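Local coordinates for protein thiamine pyrophosphokinase (Candida albicans, PDB 2G9Z) that transfers a pyrophosphate group to thiamine, as thiamine pyrophosphokinases do, giving the cofactor thiamine pyrophosphate, at residues A[71-77]-A[210-215]; A[97-102]-A[113-118]; A[63-69]-A[84-90]; A[47-52]-A[247-251]. One frame throughout, in Å; residues are numbered along the deposited sequence.

Interaction 1. Residues A[71-77]-A[210-215]; sequences QKITIDL and LNAIGG
Gln71 and Asn211 bring the two backbones together, with CA atoms 5.1 Å apart, where the chain leaving strand 64-68 passes the loop that leaves strand 205-210. Their side chains slide past each other in opposite directions, CB of Gln71 lying 3.3 Å from CB of Asn211, and the two amide planes are turned 60° apart. From there the Gln71 amide extends to the backbone of Gly214 and Gly215. The Asn211 amide lies against 71-73: its ND2 is hydrogen-bonded to Leu69 O and also touches CG1 of Ile73, 3.7 Å away. Both segments are loops that follow neighbouring parallel strands of the Rossmann-like catalytic domain and lead into helices 77-81 and 217-233, so the contact ties two beta-alpha connections at the same end of the sheet. Farther along, Ile75 and Leu210 meet tip to tip. Ile75 holds CG1 between its backbone N and carbonyl carbon (chi1 67°), which sends CD1 to within 3.3 Å of Leu210 CD2, closer than methyl groups normally sit. Leu77 CD1 touches the other Leu210 methyl, CD1, at 3.9 Å, while Ile242 of strand 237-242 packs on both Ile75 and Leu210.

Interaction 2. Residues A[97-102]-A[113-118]; sequences LYEYFN and LQRSDY
Arg115 lays its guanidinium flat on the ring of Tyr98, centres 3.7 Å apart and planes inclined by only 12°. CZ stands almost directly over the ring centre, which makes this a stacked cation-pi pair. At its edge the same guanidinium grips the backbone oxygen of Tyr98 side-on, NE at 2.9 Å and NH2 at 2.8 Å from Tyr98 O. The oxygen lies in the guanidinium plane, but NH2 approaches from above the carbonyl plane and both bonds are bent. Tyr98 O also accepts the backbone N of Phe101, so three N-H groups converge on one carbonyl. Bending of the arginine chain at chi3 (-70°) turns its end over the tyrosine. Nearer the backbone, Arg115 CA sits over the face of Phe101, 3.6 Å from the ring centroid, in a CH-pi contact, and Arg115 CB lies against Phe101 CG. Phe101 CZ then reaches Tyr118 CD2 at 3.3 Å; these two rings are nearly parallel but slid so far apart that they barely overlap. Leu113 CB comes up at the edge of Phe101. The 113-118 loop, on its way from helix 93-100 to strand 122-125, is thus held to the helix. Behind this layer, Tyr137 of helix 132-139 meets Tyr98 edge-to-face, and Trp81 does the same to Tyr118. The partial negative charge expected at the C-terminal end of helix 93-100 would probably favour the arginine's positive charge there.

Interaction 3. Residues A[63-69]-A[84-90]; sequences HNVLLIL and CEIIVCA
Asn64 O takes two backbone N-H groups from the facing segment: Glu85 N at 2.8 Å and, weakly, Ile86 N at 3.4 Å. Past this forked start the ladder is regular. Leu66 donates to Ile86 O and accepts from Val88 N; Val88 N to Leu66 O is 2.7 Å and nearly straight at 173°. Ile68 repeats the pattern with Val88 O and Ala90 N. The strands run parallel, 15° apart. Leu66 and Ile68 share one face with Ile87 and Cys89: Ile68 lies alongside Ile87, its CD1 3.9 Å from Ile87 CG2, and Cys84 SG rests 3.7 Å from Leu66 CB. On the other face Leu67 CD1 reaches Val88 CG1. At the exposed end His63 ND1 donates to Glu85 OE1 over 2.9 Å, meeting the carboxylate on its syn side with ring and carboxylate nearly coplanar; Tyr167 OH is a second partner of that oxygen. These are the two strands of a beta-alpha-beta crossover through helix 77-81, whose Leu77, Leu80 and Trp81 pack on Leu66 and Ile87. Helix 155-170 covers the other face at Val65, Ile86 and Ala90, while strands 205-210 and 122-125 continue the parallel sheet on either side.

Interaction 4. Residues A[47-52]-A[247-251]; sequences IQPFVY and IIFLL
Pro49 sets its ring over one face of Phe249, CG 4.1 Å from the ring centroid and 22° off the normal, a CH-pi contact toward the rim of the ring. Phe249 carries CG between its backbone N and carbonyl carbon (chi1 50°), and the ring meets both Pro49, over a face, and Ile47. The closest packing is next door, where Ile247 pushes CD1 to 3.4 Å from the backbone O of Pro49. That same methyl meets Pro49 CB and Tyr52 CE1, each at 4.0 Å, and the other branch of Ile247, CG2, touches Phe50 CE1 at 3.9 Å. One isoleucine thus fits among Pro49 and Phe50 of the type I turn from Gln48 to Val51 and Tyr52 just after it. Such a turn lets the chain fold over strand 246-251 after leaving strand 45-47, so a connection from the five-strand sheet is laid against the antiparallel part of the ten-strand sheet. Ile47 makes a second packed patch: its CD1 lies 3.7 Å from Leu251 CD2, the two side chains crossing at about a right angle, and its CG2 is 4.1 Å from Phe249 CD2. By contrast, Gln48 and Val51 form the solvent side of the turn, both exposed and without contact to the strand. Phe266 stacks on Phe50, while Phe240 of strand 237-242 packs on both Pro49 and Ile247.

Overall arrangement
Interactions 3 and 4 are buried, interactions 1 and 2 only partly so. Three of them use the same ten-strand sheet: interaction 3 pairs two of its parallel strands by backbone bonds, interaction 1 joins loops following two strands of that parallel part, and interaction 4 lays a turn on its antiparallel part mainly through apolar side chains, without hydrogen bonds between the segments. Interaction 2, farther from the chain's centre, relies on an arginine held by a ring and a carbonyl. Direct contacts link them: Leu67 O accepts Leu210 N between interactions 3 and 1, Leu77 packs on Leu97 between 1 and 2, and Ile213 meets Ile248 between 1 and 4. Interactions 2 and 4 do not touch.

Interaction 1. Residues A[71-77]-A[210-215]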
# COMPACT_ATOMS: atom_id res chain seq x y z
N GLN A 71 1.59 13.82 5.61
CA GLN A 71 2.80 13.44 4.88
C GLN A 71 3.27 14.65 4.09
O GLN A 71 2.47 15.50 3.71
CB GLN A 71 2.55 12.24 3.94
CG GLN A 71 2.65 10.88 4.63
CD GLN A 71 2.63 9.71 3.65
OE1 GLN A 71 1.57 9.30 3.17
NE2 GLN A 71 3.81 9.17 3.34
N LYS A 72 4.57 14.73 3.84
CA LYS A 72 5.12 15.86 3.10
C LYS A 72 4.44 15.98 1.75
O LYS A 72 4.33 15.00 1.01
CB LYS A 72 6.63 15.68 2.94
CG LYS A 72 7.36 16.93 2.46
CD LYS A 72 8.87 16.76 2.58
CE LYS A 72 9.61 18.01 2.14
NZ LYS A 72 9.38 18.30 0.70
N ILE A 73 3.95 17.18 1.44
CA ILE A 73 3.27 17.43 0.18
C ILE A 73 4.26 17.68 -0.95
O ILE A 73 5.00 18.66 -0.94
CB ILE A 73 2.30 18.63 0.31
CG1 ILE A 73 1.23 18.30 1.36
CG2 ILE A 73 1.67 18.94 -1.04
CD1 ILE A 73 0.22 19.39 1.59
N THR A 74 4.25 16.78 -1.93
CA THR A 74 5.16 16.85 -3.07
C THR A 74 4.53 17.29 -4.39
O THR A 74 5.24 17.52 -5.37
CB THR A 74 5.85 15.49 -3.30
OG1 THR A 74 4.87 14.54 -3.73
CG2 THR A 74 6.48 14.99 -2.01
N ILE A 75 3.21 17.39 -4.43
CA ILE A 75 2.52 17.79 -5.65
C ILE A 75 2.39 19.30 -5.76
O ILE A 75 2.82 20.05 -4.88
CB ILE A 75 1.09 17.22 -5.71
CG1 ILE A 75 0.23 17.85 -4.61
CG2 ILE A 75 1.13 15.71 -5.56
CD1 ILE A 75 -1.26 17.73 -4.84
N ASP A 76 1.78 19.74 -6.86
CA ASP A 76 1.55 21.16 -7.09
C ASP A 76 0.27 21.51 -6.33
O ASP A 76 -0.81 21.62 -6.91
CB ASP A 76 1.36 21.42 -8.59
CG ASP A 76 1.15 22.89 -8.91
OD1 ASP A 76 0.91 23.68 -7.97
OD2 ASP A 76 1.22 23.25 -10.10
N LEU A 77 0.42 21.67 -5.02
CA LEU A 77 -0.69 21.97 -4.12
C LEU A 77 -1.57 23.14 -4.55
O LEU A 77 -2.79 23.00 -4.62
CB LEU A 77 -0.15 22.25 -2.72
CG LEU A 77 -1.19 22.51 -1.63
CD1 LEU A 77 -2.09 21.29 -1.46
CD2 LEU A 77 -0.49 22.84 -0.33
N LEU A 210 -4.74 13.65 -0.44
CA LEU A 210 -3.28 13.66 -0.45
C LEU A 210 -2.71 12.99 0.80
O LEU A 210 -3.29 13.08 1.88
CB LEU A 210 -2.74 15.10 -0.48
CG LEU A 210 -3.06 15.98 -1.69
CD1 LEU A 210 -2.47 17.37 -1.47
CD2 LEU A 210 -2.50 15.33 -2.95
N ASN A 211 -1.58 12.30 0.64
CA ASN A 211 -0.88 11.65 1.76
C ASN A 211 -1.57 10.50 2.49
O ASN A 211 -1.22 10.18 3.63
CB ASN A 211 -0.48 12.72 2.79
CG ASN A 211 0.23 13.91 2.15
OD1 ASN A 211 1.08 13.74 1.28
ND2 ASN A 211 -0.12 15.12 2.59
N ALA A 212 -2.55 9.86 1.85
CA ALA A 212 -3.27 8.75 2.47
C ALA A 212 -2.65 7.41 2.09
O ALA A 212 -2.96 6.38 2.69
CB ALA A 212 -4.73 8.78 2.05
N ILE A 213 -1.78 7.44 1.09
CA ILE A 213 -1.12 6.24 0.60
C ILE A 213 0.39 6.42 0.72
O ILE A 213 0.89 7.55 0.68
CB ILE A 213 -1.45 6.00 -0.90
CG1 ILE A 213 -2.97 5.95 -1.10
CG2 ILE A 213 -0.78 4.72 -1.39
CD1 ILE A 213 -3.66 4.79 -0.39
N GLY A 214 1.11 5.32 0.90
CA GLY A 214 2.56 5.39 0.98
C GLY A 214 3.21 5.56 2.34
O GLY A 214 4.42 5.42 2.46
N GLY A 215 2.41 5.86 3.36
CA GLY A 215 2.97 6.03 4.69
C GLY A 215 2.86 4.73 5.46
O GLY A 215 3.14 3.66 4.93

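Interaction 2. Residues A[97-102]-A[113-118]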
# COMPACT_ATOMS: atom_id res chain seq x y z
N LEU A 97 0.49 20.91 5.34
CA LEU A 97 0.07 22.10 4.61
C LEU A 97 0.93 23.29 5.02
O LEU A 97 1.40 24.06 4.19
CB LEU A 97 -1.40 22.42 4.89
CG LEU A 97 -1.93 23.72 4.29
CD1 LEU A 97 -1.80 23.69 2.78
CD2 LEU A 97 -3.39 23.91 4.70
N TYR A 98 1.13 23.43 6.33
CA TYR A 98 1.92 24.52 6.89
C TYR A 98 3.35 24.52 6.34
O TYR A 98 3.82 25.53 5.82
CB TYR A 98 1.96 24.40 8.41
CG TYR A 98 2.62 25.56 9.12
CD1 TYR A 98 1.88 26.68 9.52
CD2 TYR A 98 3.99 25.55 9.40
CE1 TYR A 98 2.49 27.75 10.17
CE2 TYR A 98 4.61 26.61 10.04
CZ TYR A 98 3.85 27.71 10.43
OH TYR A 98 4.46 28.77 11.07
N GLU A 99 4.02 23.38 6.46
CA GLU A 99 5.41 23.24 6.02
C GLU A 99 5.63 23.38 4.52
O GLU A 99 6.76 23.65 4.09
CB GLU A 99 5.96 21.89 6.49
CG GLU A 99 5.80 21.66 7.99
CD GLU A 99 6.24 20.27 8.42
OE1 GLU A 99 5.83 19.28 7.78
OE2 GLU A 99 6.99 20.17 9.42
N TYR A 100 4.58 23.22 3.74
CA TYR A 100 4.68 23.34 2.29
C TYR A 100 5.19 24.72 1.89
O TYR A 100 5.87 24.88 0.87
CB TYR A 100 3.31 23.12 1.64
CG TYR A 100 3.30 23.19 0.13
CD1 TYR A 100 3.78 22.13 -0.64
CD2 TYR A 100 2.80 24.31 -0.52
CE1 TYR A 100 3.74 22.18 -2.03
CE2 TYR A 100 2.77 24.37 -1.91
CZ TYR A 100 3.24 23.30 -2.66
OH TYR A 100 3.18 23.35 -4.03
N PHE A 101 4.87 25.71 2.71
CA PHE A 101 5.28 27.08 2.44
C PHE A 101 6.65 27.46 3.00
O PHE A 101 7.17 28.53 2.71
CB PHE A 101 4.20 28.03 2.96
CG PHE A 101 2.88 27.88 2.26
CD1 PHE A 101 2.62 28.56 1.08
CD2 PHE A 101 1.91 27.01 2.76
CE1 PHE A 101 1.42 28.38 0.40
CE2 PHE A 101 0.70 26.82 2.08
CZ PHE A 101 0.46 27.50 0.90
N ASN A 102 7.23 26.58 3.81
CA ASN A 102 8.54 26.83 4.39
C ASN A 102 9.54 27.22 3.31
O ASN A 102 9.66 26.53 2.29
CB ASN A 102 9.05 25.60 5.13
CG ASN A 102 8.34 25.37 6.45
OD1 ASN A 102 8.57 24.36 7.13
ND2 ASN A 102 7.49 26.31 6.83
N LEU A 113 4.39 32.71 -3.01
CA LEU A 113 3.21 32.20 -2.33
C LEU A 113 3.18 32.61 -0.87
O LEU A 113 4.21 32.65 -0.20
CB LEU A 113 3.16 30.67 -2.41
CG LEU A 113 2.99 30.00 -3.77
CD1 LEU A 113 3.03 28.49 -3.58
CD2 LEU A 113 1.68 30.43 -4.42
N GLN A 114 1.98 32.92 -0.38
CA GLN A 114 1.80 33.31 1.01
C GLN A 114 1.06 32.19 1.72
O GLN A 114 -0.03 31.80 1.30
CB GLN A 114 0.99 34.60 1.11
CG GLN A 114 1.58 35.78 0.36
CD GLN A 114 2.98 36.11 0.83
OE1 GLN A 114 3.19 36.41 2.01
NE2 GLN A 114 3.94 36.06 -0.08
N ARG A 115 1.64 31.67 2.80
CA ARG A 115 0.99 30.60 3.55
C ARG A 115 -0.40 31.04 3.99
O ARG A 115 -1.33 30.24 4.03
CB ARG A 115 1.83 30.24 4.78
CG ARG A 115 1.12 29.33 5.77
CD ARG A 115 1.98 29.06 7.00
NE ARG A 115 3.13 28.22 6.69
CZ ARG A 115 4.39 28.59 6.83
NH1 ARG A 115 4.69 29.80 7.28
NH2 ARG A 115 5.37 27.75 6.52
N SER A 116 -0.54 32.33 4.29
CA SER A 116 -1.82 32.88 4.74
C SER A 116 -2.93 32.89 3.69
O SER A 116 -4.09 33.09 4.03
CB SER A 116 -1.61 34.29 5.29
OG SER A 116 -0.99 35.13 4.32
N ASP A 117 -2.59 32.67 2.42
CA ASP A 117 -3.61 32.66 1.37
C ASP A 117 -4.27 31.29 1.20
O ASP A 117 -5.20 31.13 0.41
CB ASP A 117 -3.02 33.09 0.03
CG ASP A 117 -2.61 34.54 0.01
OD1 ASP A 117 -3.40 35.38 0.50
OD2 ASP A 117 -1.52 34.85 -0.50
N TYR A 118 -3.79 30.31 1.95
CA TYR A 118 -4.33 28.96 1.84
C TYR A 118 -4.70 28.40 3.20
O TYR A 118 -3.98 27.58 3.77
CB TYR A 118 -3.30 28.08 1.13
CG TYR A 118 -2.94 28.64 -0.22
CD1 TYR A 118 -3.70 28.34 -1.35
CD2 TYR A 118 -1.87 29.53 -0.37
CE1 TYR A 118 -3.41 28.91 -2.59
CE2 TYR A 118 -1.57 30.11 -1.60
CZ TYR A 118 -2.35 29.79 -2.71
OH TYR A 118 -2.06 30.37 -3.93

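Interaction 3. Residues A[63-69]-A[84-90]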
# COMPACT_ATOMS: atom_id res chain seq x y z
N HIS A 63 -18.29 19.60 -7.45
CA HIS A 63 -18.00 19.80 -6.04
C HIS A 63 -16.68 19.14 -5.65
O HIS A 63 -16.66 18.00 -5.18
CB HIS A 63 -19.13 19.23 -5.18
CG HIS A 63 -20.41 19.99 -5.30
ND1 HIS A 63 -20.55 21.30 -4.87
CD2 HIS A 63 -21.62 19.64 -5.81
CE1 HIS A 63 -21.78 21.71 -5.11
NE2 HIS A 63 -22.45 20.73 -5.68
N ASN A 64 -15.59 19.86 -5.86
CA ASN A 64 -14.25 19.37 -5.56
C ASN A 64 -13.82 19.67 -4.13
O ASN A 64 -13.91 20.80 -3.65
CB ASN A 64 -13.23 19.99 -6.52
CG ASN A 64 -13.41 19.50 -7.94
OD1 ASN A 64 -12.88 20.10 -8.88
ND2 ASN A 64 -14.13 18.40 -8.11
N VAL A 65 -13.34 18.63 -3.46
CA VAL A 65 -12.87 18.72 -2.09
C VAL A 65 -11.44 18.21 -2.05
O VAL A 65 -11.11 17.24 -2.74
CB VAL A 65 -13.71 17.82 -1.15
CG1 VAL A 65 -13.17 17.92 0.27
CG2 VAL A 65 -15.17 18.22 -1.22
N LEU A 66 -10.60 18.87 -1.26
CA LEU A 66 -9.22 18.46 -1.09
C LEU A 66 -9.04 18.01 0.35
O LEU A 66 -9.29 18.78 1.28
CB LEU A 66 -8.26 19.62 -1.39
CG LEU A 66 -6.77 19.33 -1.15
CD1 LEU A 66 -6.32 18.20 -2.07
CD2 LEU A 66 -5.94 20.58 -1.41
N LEU A 67 -8.64 16.76 0.54
CA LEU A 67 -8.43 16.22 1.88
C LEU A 67 -6.93 16.00 2.02
O LEU A 67 -6.33 15.27 1.24
CB LEU A 67 -9.19 14.91 2.05
CG LEU A 67 -8.99 14.15 3.37
CD1 LEU A 67 -9.16 15.08 4.57
CD2 LEU A 67 -9.99 13.00 3.43
N ILE A 68 -6.33 16.63 3.03
CA ILE A 68 -4.90 16.52 3.25
C ILE A 68 -4.50 15.75 4.50
O ILE A 68 -4.75 16.20 5.62
CB ILE A 68 -4.26 17.92 3.33
CG1 ILE A 68 -4.66 18.74 2.10
CG2 ILE A 68 -2.73 17.80 3.43
CD1 ILE A 68 -4.30 20.21 2.18
N LEU A 69 -3.89 14.59 4.30
CA LEU A 69 -3.45 13.79 5.43
C LEU A 69 -2.00 14.13 5.79
O LEU A 69 -1.38 14.97 5.15
CB LEU A 69 -3.63 12.30 5.15
CG LEU A 69 -5.01 11.78 5.60
CD1 LEU A 69 -6.12 12.57 4.92
CD2 LEU A 69 -5.13 10.30 5.29
N CYS A 84 -10.47 23.42 -5.92
CA CYS A 84 -11.34 22.87 -4.89
C CYS A 84 -12.18 23.90 -4.15
O CYS A 84 -11.72 25.00 -3.82
CB CYS A 84 -10.51 22.06 -3.89
SG CYS A 84 -9.76 20.59 -4.61
N GLU A 85 -13.41 23.50 -3.88
CA GLU A 85 -14.40 24.30 -3.18
C GLU A 85 -14.12 24.32 -1.68
O GLU A 85 -14.16 25.37 -1.04
CB GLU A 85 -15.78 23.70 -3.46
CG GLU A 85 -16.95 24.37 -2.79
CD GLU A 85 -18.26 23.83 -3.30
OE1 GLU A 85 -18.46 22.60 -3.25
OE2 GLU A 85 -19.10 24.64 -3.76
N ILE A 86 -13.81 23.15 -1.13
CA ILE A 86 -13.52 23.01 0.29
C ILE A 86 -12.22 22.22 0.49
O ILE A 86 -11.94 21.29 -0.26
CB ILE A 86 -14.67 22.25 1.01
CG1 ILE A 86 -15.90 23.16 1.14
CG2 ILE A 86 -14.21 21.76 2.37
CD1 ILE A 86 -15.73 24.29 2.12
N ILE A 87 -11.44 22.63 1.48
CA ILE A 87 -10.18 21.96 1.79
C ILE A 87 -10.23 21.51 3.25
O ILE A 87 -10.56 22.29 4.14
CB ILE A 87 -8.95 22.88 1.62
CG1 ILE A 87 -8.79 23.31 0.16
CG2 ILE A 87 -7.69 22.14 2.07
CD1 ILE A 87 -9.69 24.46 -0.26
N VAL A 88 -9.91 20.24 3.49
CA VAL A 88 -9.92 19.67 4.83
C VAL A 88 -8.58 19.04 5.19
O VAL A 88 -8.03 18.27 4.40
CB VAL A 88 -11.00 18.57 4.96
CG1 VAL A 88 -10.96 17.97 6.36
CG2 VAL A 88 -12.37 19.13 4.64
N CYS A 89 -8.06 19.36 6.37
CA CYS A 89 -6.81 18.76 6.83
C CYS A 89 -7.15 17.75 7.92
O CYS A 89 -7.86 18.06 8.87
CB CYS A 89 -5.87 19.80 7.43
SG CYS A 89 -5.11 20.92 6.25
N ALA A 90 -6.65 16.53 7.76
CA ALA A 90 -6.88 15.50 8.76
C ALA A 90 -5.72 15.58 9.75
O ALA A 90 -4.61 15.15 9.44
CB ALA A 90 -6.92 14.11 8.10

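Interaction 4. Residues A[47-52]-A[247-251]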
# COMPACT_ATOMS: atom_id res chain seq x y z
N ILE A 47 -14.89 7.94 -16.26
CA ILE A 47 -13.92 8.45 -15.29
C ILE A 47 -12.90 9.34 -15.99
O ILE A 47 -12.31 8.95 -16.99
CB ILE A 47 -13.12 7.30 -14.62
CG1 ILE A 47 -14.06 6.19 -14.15
CG2 ILE A 47 -12.36 7.86 -13.42
CD1 ILE A 47 -13.33 4.97 -13.61
N GLN A 48 -12.69 10.54 -15.44
CA GLN A 48 -11.72 11.49 -15.98
C GLN A 48 -10.81 11.87 -14.82
O GLN A 48 -10.93 12.94 -14.24
CB GLN A 48 -12.44 12.73 -16.50
CG GLN A 48 -13.32 12.47 -17.70
CD GLN A 48 -14.16 13.67 -18.06
OE1 GLN A 48 -15.12 14.00 -17.37
NE2 GLN A 48 -13.79 14.34 -19.14
N PRO A 49 -9.86 10.98 -14.48
CA PRO A 49 -8.91 11.17 -13.38
C PRO A 49 -8.01 12.40 -13.45
O PRO A 49 -7.62 12.93 -12.41
CB PRO A 49 -8.08 9.89 -13.40
CG PRO A 49 -8.93 8.90 -14.18
CD PRO A 49 -9.53 9.76 -15.24
N PHE A 50 -7.70 12.86 -14.66
CA PHE A 50 -6.77 13.96 -14.81
C PHE A 50 -7.31 15.35 -15.12
O PHE A 50 -6.56 16.23 -15.53
CB PHE A 50 -5.74 13.57 -15.87
CG PHE A 50 -5.16 12.21 -15.64
CD1 PHE A 50 -4.23 11.99 -14.62
CD2 PHE A 50 -5.58 11.12 -16.39
CE1 PHE A 50 -3.74 10.72 -14.36
CE2 PHE A 50 -5.10 9.84 -16.13
CZ PHE A 50 -4.17 9.64 -15.11
N VAL A 51 -8.60 15.55 -14.90
CA VAL A 51 -9.19 16.86 -15.14
C VAL A 51 -8.48 17.93 -14.30
O VAL A 51 -8.43 19.09 -14.69
CB VAL A 51 -10.69 16.88 -14.78
CG1 VAL A 51 -11.25 18.29 -14.93
CG2 VAL A 51 -11.45 15.92 -15.68
N TYR A 52 -7.93 17.53 -13.16
CA TYR A 52 -7.26 18.49 -12.29
C TYR A 52 -5.90 18.96 -12.80
O TYR A 52 -5.34 19.92 -12.27
CB TYR A 52 -7.10 17.91 -10.87
CG TYR A 52 -5.98 16.91 -10.73
CD1 TYR A 52 -6.11 15.60 -11.21
CD2 TYR A 52 -4.78 17.27 -10.12
CE1 TYR A 52 -5.07 14.68 -11.08
CE2 TYR A 52 -3.74 16.36 -9.99
CZ TYR A 52 -3.88 15.07 -10.47
OH TYR A 52 -2.84 14.18 -10.33
N ILE A 247 -2.04 8.11 -9.11
CA ILE A 247 -3.40 8.49 -8.77
C ILE A 247 -4.11 7.15 -8.65
O ILE A 247 -3.93 6.25 -9.48
CB ILE A 247 -4.06 9.36 -9.85
CG1 ILE A 247 -5.44 9.81 -9.37
CG2 ILE A 247 -4.15 8.60 -11.17
CD1 ILE A 247 -6.03 10.95 -10.17
N ILE A 248 -4.91 7.01 -7.59
CA ILE A 248 -5.60 5.77 -7.31
C ILE A 248 -7.09 6.03 -7.21
O ILE A 248 -7.53 6.96 -6.54
CB ILE A 248 -5.07 5.17 -5.99
CG1 ILE A 248 -3.54 5.04 -6.10
CG2 ILE A 248 -5.73 3.82 -5.70
CD1 ILE A 248 -2.86 4.65 -4.81
N PHE A 249 -7.88 5.20 -7.88
CA PHE A 249 -9.32 5.36 -7.88
C PHE A 249 -10.00 4.03 -8.06
O PHE A 249 -9.36 2.99 -8.26
CB PHE A 249 -9.76 6.33 -8.99
CG PHE A 249 -9.19 6.02 -10.34
CD1 PHE A 249 -7.89 6.38 -10.66
CD2 PHE A 249 -9.95 5.33 -11.28
CE1 PHE A 249 -7.35 6.06 -11.91
CE2 PHE A 249 -9.42 5.01 -12.53
CZ PHE A 249 -8.12 5.37 -12.84
N LEU A 250 -11.33 4.06 -8.00
CA LEU A 250 -12.08 2.83 -8.11
C LEU A 250 -12.78 2.67 -9.45
O LEU A 250 -13.41 3.59 -9.96
CB LEU A 250 -13.11 2.77 -6.98
CG LEU A 250 -13.70 1.41 -6.61
CD1 LEU A 250 -12.61 0.52 -6.04
CD2 LEU A 250 -14.81 1.60 -5.57
N LEU A 251 -12.64 1.48 -10.02
CA LEU A 251 -13.32 1.16 -11.26
C LEU A 251 -14.60 0.54 -10.72
O LEU A 251 -14.56 -0.24 -9.76
CB LEU A 251 -12.52 0.13 -12.07
CG LEU A 251 -11.21 0.63 -12.67
CD1 LEU A 251 -10.49 -0.52 -13.35
CD2 LEU A 251 -11.49 1.75 -13.66